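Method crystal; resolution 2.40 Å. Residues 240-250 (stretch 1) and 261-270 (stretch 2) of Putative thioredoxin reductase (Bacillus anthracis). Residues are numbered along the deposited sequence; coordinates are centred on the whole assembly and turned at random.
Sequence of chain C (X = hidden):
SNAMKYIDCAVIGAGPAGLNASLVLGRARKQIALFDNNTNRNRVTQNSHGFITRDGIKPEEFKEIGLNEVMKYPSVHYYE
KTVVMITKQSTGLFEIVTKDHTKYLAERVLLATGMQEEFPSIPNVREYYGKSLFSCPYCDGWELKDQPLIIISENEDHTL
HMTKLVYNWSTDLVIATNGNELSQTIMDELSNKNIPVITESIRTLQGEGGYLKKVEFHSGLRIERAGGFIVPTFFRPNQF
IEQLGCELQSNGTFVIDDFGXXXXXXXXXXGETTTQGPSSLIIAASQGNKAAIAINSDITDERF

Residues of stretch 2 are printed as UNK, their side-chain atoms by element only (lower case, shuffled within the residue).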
ATOM      1  N   PHE C 240     -23.586   7.289  -0.452  1.00 65.20           N
ATOM      2  CA  PHE C 240     -23.329   7.172   0.979  1.00 64.45           C
ATOM      3  C   PHE C 240     -22.750   8.453   1.553  1.00 68.13           C
ATOM      4  O   PHE C 240     -23.098   8.843   2.666  1.00 67.60           O
ATOM      5  CB  PHE C 240     -22.425   5.973   1.278  1.00 60.19           C
ATOM      6  CG  PHE C 240     -23.064   4.654   0.961  1.00 61.65           C
ATOM      7  CD1 PHE C 240     -22.296   3.569   0.570  1.00 56.83           C
ATOM      8  CD2 PHE C 240     -24.439   4.503   1.049  1.00 58.85           C
ATOM      9  CE1 PHE C 240     -22.890   2.354   0.278  1.00 58.11           C
ATOM     10  CE2 PHE C 240     -25.038   3.301   0.755  1.00 64.89           C
ATOM     11  CZ  PHE C 240     -24.268   2.223   0.363  1.00 55.35           C
ATOM     12  N   ILE C 241     -21.891   9.118   0.788  1.00 61.41           N
ATOM     13  CA  ILE C 241     -21.265  10.357   1.244  1.00 80.40           C
ATOM     14  C   ILE C 241     -22.273  11.513   1.368  1.00 87.18           C
ATOM     15  O   ILE C 241     -22.132  12.387   2.232  1.00 93.82           O
ATOM     16  CB  ILE C 241     -20.072  10.729   0.343  1.00 77.32           C
ATOM     17  CG1 ILE C 241     -18.758  10.354   1.043  1.00 70.69           C
ATOM     18  CG2 ILE C 241     -20.118  12.204  -0.049  1.00 70.89           C
ATOM     19  CD1 ILE C 241     -17.553  10.418   0.152  1.00 65.80           C
ATOM     20  N   GLU C 242     -23.302  11.501   0.525  1.00 84.43           N
ATOM     21  CA  GLU C 242     -24.353  12.511   0.594  1.00 84.42           C
ATOM     22  C   GLU C 242     -25.280  12.235   1.757  1.00 84.02           C
ATOM     23  O   GLU C 242     -25.581  13.130   2.548  1.00 85.02           O
ATOM     24  CB  GLU C 242     -25.171  12.549  -0.702  1.00 90.43           C
ATOM     25  CG  GLU C 242     -24.767  11.508  -1.732  1.00 93.18           C
ATOM     26  CD  GLU C 242     -23.907  12.078  -2.835  1.00 92.32           C
ATOM     27  OE1 GLU C 242     -23.802  13.318  -2.926  1.00 93.31           O
ATOM     28  OE2 GLU C 242     -23.342  11.287  -3.615  1.00 91.31           O
ATOM     29  N   GLN C 243     -25.735  10.990   1.864  1.00 82.59           N
ATOM     30  CA  GLN C 243     -26.677  10.643   2.925  1.00 83.43           C
ATOM     31  C   GLN C 243     -26.067  10.612   4.335  1.00 86.10           C
ATOM     32  O   GLN C 243     -26.808  10.510   5.329  1.00 75.67           O
ATOM     33  CB  GLN C 243     -27.506   9.380   2.604  1.00 79.63           C
ATOM     34  CG  GLN C 243     -26.794   8.043   2.571  1.00 77.06           C
ATOM     35  CD  GLN C 243     -27.558   7.009   1.726  1.00 80.71           C
ATOM     36  OE1 GLN C 243     -27.290   5.809   1.778  1.00 79.43           O
ATOM     37  NE2 GLN C 243     -28.507   7.483   0.942  1.00 84.72           N
ATOM     38  N   LEU C 244     -24.739  10.755   4.407  1.00 71.28           N
ATOM     39  CA  LEU C 244     -24.010  10.890   5.675  1.00 77.82           C
ATOM     40  C   LEU C 244     -23.511  12.312   5.923  1.00 83.79           C
ATOM     41  O   LEU C 244     -23.033  12.623   7.014  1.00 72.85           O
ATOM     42  CB  LEU C 244     -22.815   9.943   5.718  1.00 71.21           C
ATOM     43  CG  LEU C 244     -23.116   8.449   5.800  1.00 64.58           C
ATOM     44  CD1 LEU C 244     -21.880   7.649   5.445  1.00 60.89           C
ATOM     45  CD2 LEU C 244     -23.621   8.101   7.177  1.00 65.62           C
ATOM     46  N   GLY C 245     -23.591  13.164   4.906  1.00 83.79           N
ATOM     47  CA  GLY C 245     -23.165  14.547   5.033  1.00 82.38           C
ATOM     48  C   GLY C 245     -21.669  14.812   5.180  1.00 80.33           C
ATOM     49  O   GLY C 245     -21.271  15.720   5.913  1.00 83.29           O
ATOM     50  N   CYS C 246     -20.831  14.044   4.487  1.00 76.34           N
ATOM     51  CA  CYS C 246     -19.403  14.367   4.442  1.00 76.73           C
ATOM     52  C   CYS C 246     -19.139  15.658   3.649  1.00 82.15           C
ATOM     53  O   CYS C 246     -19.762  15.892   2.605  1.00 77.68           O
ATOM     54  CB  CYS C 246     -18.606  13.200   3.859  1.00 73.22           C
ATOM     55  SG  CYS C 246     -18.751  11.681   4.837  1.00 71.86           S
ATOM     56  N   GLU C 247     -18.229  16.494   4.154  1.00 88.13           N
ATOM     57  CA  GLU C 247     -17.907  17.777   3.510  1.00 94.05           C
ATOM     58  C   GLU C 247     -16.815  17.657   2.438  1.00 91.74           C
ATOM     59  O   GLU C 247     -15.772  17.044   2.666  1.00 88.63           O
ATOM     60  CB  GLU C 247     -17.484  18.830   4.549  1.00101.39           C
ATOM     61  CG  GLU C 247     -18.625  19.465   5.353  1.00109.90           C
ATOM     62  CD  GLU C 247     -18.128  20.386   6.471  1.00113.95           C
ATOM     63  OE1 GLU C 247     -16.917  20.702   6.491  1.00113.37           O
ATOM     64  OE2 GLU C 247     -18.946  20.782   7.334  1.00115.49           O
ATOM     65  N   LEU C 248     -17.057  18.263   1.277  1.00 93.14           N
ATOM     66  CA  LEU C 248     -16.075  18.291   0.187  1.00 88.09           C
ATOM     67  C   LEU C 248     -14.883  19.158   0.584  1.00 83.62           C
ATOM     68  O   LEU C 248     -15.059  20.242   1.140  1.00 85.53           O
ATOM     69  CB  LEU C 248     -16.722  18.834  -1.094  1.00 90.74           C
ATOM     70  CG  LEU C 248     -15.953  18.745  -2.416  1.00 87.09           C
ATOM     71  CD1 LEU C 248     -15.723  17.287  -2.811  1.00 82.21           C
ATOM     72  CD2 LEU C 248     -16.685  19.497  -3.526  1.00 87.14           C
ATOM     73  N   GLN C 249     -13.674  18.686   0.303  1.00 81.02           N
ATOM     74  CA  GLN C 249     -12.478  19.407   0.719  1.00 85.67           C
ATOM     75  C   GLN C 249     -11.943  20.299  -0.379  1.00 95.04           C
ATOM     76  O   GLN C 249     -12.601  20.498  -1.399  1.00 96.29           O
ATOM     77  CB  GLN C 249     -11.400  18.430   1.165  1.00 85.10           C
ATOM     78  CG  GLN C 249     -11.836  17.581   2.346  1.00 83.79           C
ATOM     79  CD  GLN C 249     -12.359  18.419   3.500  1.00 82.23           C
ATOM     80  OE1 GLN C 249     -11.587  19.080   4.197  1.00 83.22           O
ATOM     81  NE2 GLN C 249     -13.675  18.394   3.709  1.00 78.57           N
ATOM     82  N   SER C 250     -10.745  20.832  -0.166  1.00 99.53           N
ATOM     83  CA  SER C 250     -10.126  21.746  -1.128  1.00 98.99           C
ATOM     84  C   SER C 250      -9.228  21.023  -2.140  1.00 96.04           C
ATOM     85  O   SER C 250      -8.410  21.643  -2.818  1.00102.64           O
ATOM     86  CB  SER C 250      -9.350  22.845  -0.397  1.00 97.21           C
ATOM     87  OG  SER C 250      -8.720  22.325   0.759  1.00102.18           O
ATOM     88  N   UNK C 261      -9.682   9.883   7.268  1.00 52.72           N
ATOM     89  CA  UNK C 261     -10.685  10.595   8.063  1.00 59.66           C
ATOM     90  C   UNK C 261     -11.455  11.607   7.209  1.00 64.14           C
ATOM     91  O   UNK C 261     -10.971  12.044   6.155  1.00 62.64           O
ATOM     92  c   UNK C 261      -9.015  10.967  11.528  1.00 56.00           C
ATOM     93  n   UNK C 261      -6.308  10.549  12.185  1.00 54.98           N
ATOM     94  n   UNK C 261      -6.883   8.913  13.692  1.00 52.82           N
ATOM     95  c   UNK C 261      -9.290  10.333  10.172  1.00 57.00           C
ATOM     96  c   UNK C 261      -7.237   9.817  12.785  1.00 56.12           C
ATOM     97  n   UNK C 261      -8.521   9.998  12.491  1.00 54.47           N
ATOM     98  c   UNK C 261     -10.015  11.297   9.239  1.00 56.17           C
ATOM     99  N   UNK C 262     -12.661  11.963   7.642  1.00 58.41           N
ATOM    100  CA  UNK C 262     -13.468  12.917   6.887  1.00 60.72           C
ATOM    101  C   UNK C 262     -13.820  14.114   7.743  1.00 65.86           C
ATOM    102  O   UNK C 262     -13.121  14.407   8.709  1.00 70.90           O
ATOM    103  o   UNK C 262     -15.592  11.845   7.419  1.00 60.65           O
ATOM    104  c   UNK C 262     -14.772  12.302   6.338  1.00 60.38           C
ATOM    105  c   UNK C 262     -14.476  11.157   5.391  1.00 57.48           C
ATOM    106  N   UNK C 263     -14.888  14.816   7.366  1.00 66.32           N
ATOM    107  CA  UNK C 263     -15.371  15.975   8.119  1.00 69.77           C
ATOM    108  C   UNK C 263     -16.431  15.536   9.111  1.00 73.10           C
ATOM    109  O   UNK C 263     -16.914  16.329   9.916  1.00 77.45           O
ATOM    110  c   UNK C 263     -15.989  17.004   7.184  1.00 72.67           C
ATOM    111  o   UNK C 263     -17.229  16.528   6.686  1.00 76.98           O
ATOM    112  N   UNK C 264     -16.812  14.272   9.024  1.00 60.51           N
ATOM    113  CA  UNK C 264     -17.788  13.715   9.924  1.00 61.95           C
ATOM    114  C   UNK C 264     -17.075  12.782  10.887  1.00 64.01           C
ATOM    115  O   UNK C 264     -16.371  11.866  10.462  1.00 64.48           O
ATOM    116  c   UNK C 264     -20.205  12.954   9.801  1.00 78.47           C
ATOM    117  c   UNK C 264     -20.739  14.352  10.020  1.00 88.66           C
ATOM    118  c   UNK C 264     -18.850  12.959   9.137  1.00 67.57           C
ATOM    119  o   UNK C 264     -20.674  15.180   9.075  1.00 89.43           O
ATOM    120  o   UNK C 264     -21.213  14.619  11.149  1.00 92.99           O
ATOM    121  N   UNK C 265     -17.247  13.025  12.186  1.00 69.73           N
ATOM    122  CA  UNK C 265     -16.635  12.181  13.208  1.00 65.95           C
ATOM    123  C   UNK C 265     -17.091  10.752  12.993  1.00 61.19           C
ATOM    124  O   UNK C 265     -18.260  10.517  12.678  1.00 62.42           O
ATOM    125  c   UNK C 265     -16.809  12.330  17.110  1.00 79.31           C
ATOM    126  c   UNK C 265     -17.023  12.648  14.615  1.00 65.58           C
ATOM    127  n   UNK C 265     -18.741  10.709  17.024  1.00 82.04           N
ATOM    128  c   UNK C 265     -18.313  12.117  17.315  1.00 84.36           C
ATOM    129  c   UNK C 265     -16.348  11.865  15.728  1.00 67.82           C
ATOM    130  N   UNK C 266     -16.160   9.814  13.124  1.00 45.84           N
ATOM    131  CA  UNK C 266     -16.480   8.399  13.009  1.00 50.30           C
ATOM    132  C   UNK C 266     -16.791   7.904  11.591  1.00 48.31           C
ATOM    133  O   UNK C 266     -17.189   6.747  11.425  1.00 41.06           O
ATOM    134  c   UNK C 266     -17.607   8.000  13.980  1.00 50.29           C
ATOM    135  n   UNK C 266     -18.054   7.639  16.313  1.00 57.68           N
ATOM    136  o   UNK C 266     -16.127   8.631  15.725  1.00 58.25           O
ATOM    137  c   UNK C 266     -17.199   8.116  15.415  1.00 54.40           C
ATOM    138  N   UNK C 267     -16.624   8.771  10.585  1.00 52.85           N
ATOM    139  CA  UNK C 267     -16.638   8.338   9.171  1.00 49.14           C
ATOM    140  C   UNK C 267     -15.238   8.310   8.554  1.00 43.81           C
ATOM    141  O   UNK C 267     -14.509   9.314   8.593  1.00 45.30           O
ATOM    142  c   UNK C 267     -19.631   8.017   9.094  1.00 54.13           C
ATOM    143  c   UNK C 267     -17.540   9.210   8.264  1.00 49.84           C
ATOM    144  c   UNK C 267     -17.627   8.599   6.862  1.00 45.05           C
ATOM    145  c   UNK C 267     -18.937   9.343   8.868  1.00 54.97           C
ATOM    146  N   UNK C 268     -14.890   7.156   7.977  1.00 39.62           N
ATOM    147  CA  UNK C 268     -13.591   6.927   7.333  1.00 41.00           C
ATOM    148  C   UNK C 268     -13.695   6.505   5.854  1.00 41.00           C
ATOM    149  O   UNK C 268     -14.677   5.894   5.430  1.00 38.09           O
ATOM    150  c   UNK C 268     -12.788   5.877   8.116  1.00 32.71           C
ATOM    151  c   UNK C 268     -11.418   7.253  11.384  1.00 39.33           C
ATOM    152  c   UNK C 268     -13.521   6.214  11.832  1.00 39.62           C
ATOM    153  o   UNK C 268     -12.309   7.197  13.598  1.00 39.18           O
ATOM    154  c   UNK C 268     -11.533   6.919  10.047  1.00 35.94           C
ATOM    155  c   UNK C 268     -12.642   6.226   9.580  1.00 43.06           C
ATOM    156  c   UNK C 268     -13.633   5.878  10.496  1.00 41.77           C
ATOM    157  c   UNK C 268     -12.416   6.896  12.269  1.00 39.12           C
ATOM    158  N   UNK C 269     -12.662   6.810   5.074  1.00 43.93           N
ATOM    159  CA  UNK C 269     -12.613   6.343   3.683  1.00 39.72           C
ATOM    160  C   UNK C 269     -11.315   5.579   3.404  1.00 42.36           C
ATOM    161  O   UNK C 269     -10.280   5.878   3.992  1.00 42.06           O
ATOM    162  c   UNK C 269     -13.933   8.497   2.954  1.00 52.87           C
ATOM    163  c   UNK C 269     -15.295   7.825   2.925  1.00 40.97           C
ATOM    164  c   UNK C 269     -12.778   7.507   2.716  1.00 37.39           C
ATOM    165  c   UNK C 269     -13.879   9.621   1.917  1.00 53.75           C
ATOM    166  N   UNK C 270     -11.386   4.584   2.522  1.00 37.99           N
ATOM    167  CA  UNK C 270     -10.207   3.831   2.111  1.00 38.90           C
ATOM    168  C   UNK C 270     -10.341   3.315   0.679  1.00 38.91           C
ATOM    169  O   UNK C 270     -11.422   2.904   0.252  1.00 36.79           O
ATOM    170  c   UNK C 270      -9.929   2.669   3.081  1.00 26.42           C
TER

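Position 261 carries three carbons in a row, a nitrogen, and then a carbon bearing two more nitrogens, a guanidinium at the end of an extended chain that stays out of reach of stretch 1. It is Arg261, which spends its nitrogens on partners elsewhere in the structure. At position 262 one carbon bears an oxygen and a second carbon, and the oxygen lies 4.1 Å from Cys246 SG. This branched pattern is Thr262, whose hydroxyl works mainly within its own stretch: OG1 donates to the backbone O of position 267 at 3.0 Å and accepts from the backbone N of position 264 at 3.2 Å.

Position 263 has one carbon and one oxygen, and that oxygen lies 2.7 Å from Glu247 N. This is Ser263; its OG accepts the hydrogen bond from Glu247 N, with an angle of 153° at the hydrogen. Position 264 has three carbons, the third carrying two oxygens; one of these oxygens sits 3.3 Å from Gly245 O, and the second carbon packs 4.0 Å from Leu244 O. The carboxylate identifies Glu264, so the approach of its OE1 to Gly245 O is one of two acceptors and no hydrogen bond.

Position 265 shows four carbons in a row ending in nitrogen, reaching nothing on stretch 1: Lys265. Position 266 has two carbons, the second carrying one oxygen and one nitrogen, and makes no contact with stretch 1. It is Asn266; its phi of 72° suits the third place of the type II turn that begins at Glu264. That turn closes through a bond from the backbone N of position 267 to Glu264 O, 3.1 Å long.

Four carbons at position 267 fork at the first, with one arm two carbons long. The carbon of the short arm lies 3.9 Å from Cys246 SG and the end of the long arm 4.3 Å from Leu244 CD1, giving Ile267. Position 268 has one carbon leading to a six-carbon ring that bears an oxygen, and it touches nothing on stretch 1: Tyr268, whose CA-to-CB bond points away. At position 269 four carbons fork at the second, and one terminal carbon comes within 4.2 Å of Ile241 CD1; this is Leu269. Position 270 has a single carbon and makes no contact: Ala270.

The contact thus joins an apolar patch to one polar anchor. Along the strand, Ile267 and Leu269 direct their CA-to-CB bonds toward stretch 1 and meet Leu244, Cys246 and Ile241, while the intervening Tyr268 turns away. Beyond the Schellman motif at Gly245, the chain runs past Ser263, whose hydroxyl satisfies Glu247 N. Together the two stretches bury 385 Å², counting both sides.

Stretch 2 (261-270) RTSEKNIYLA
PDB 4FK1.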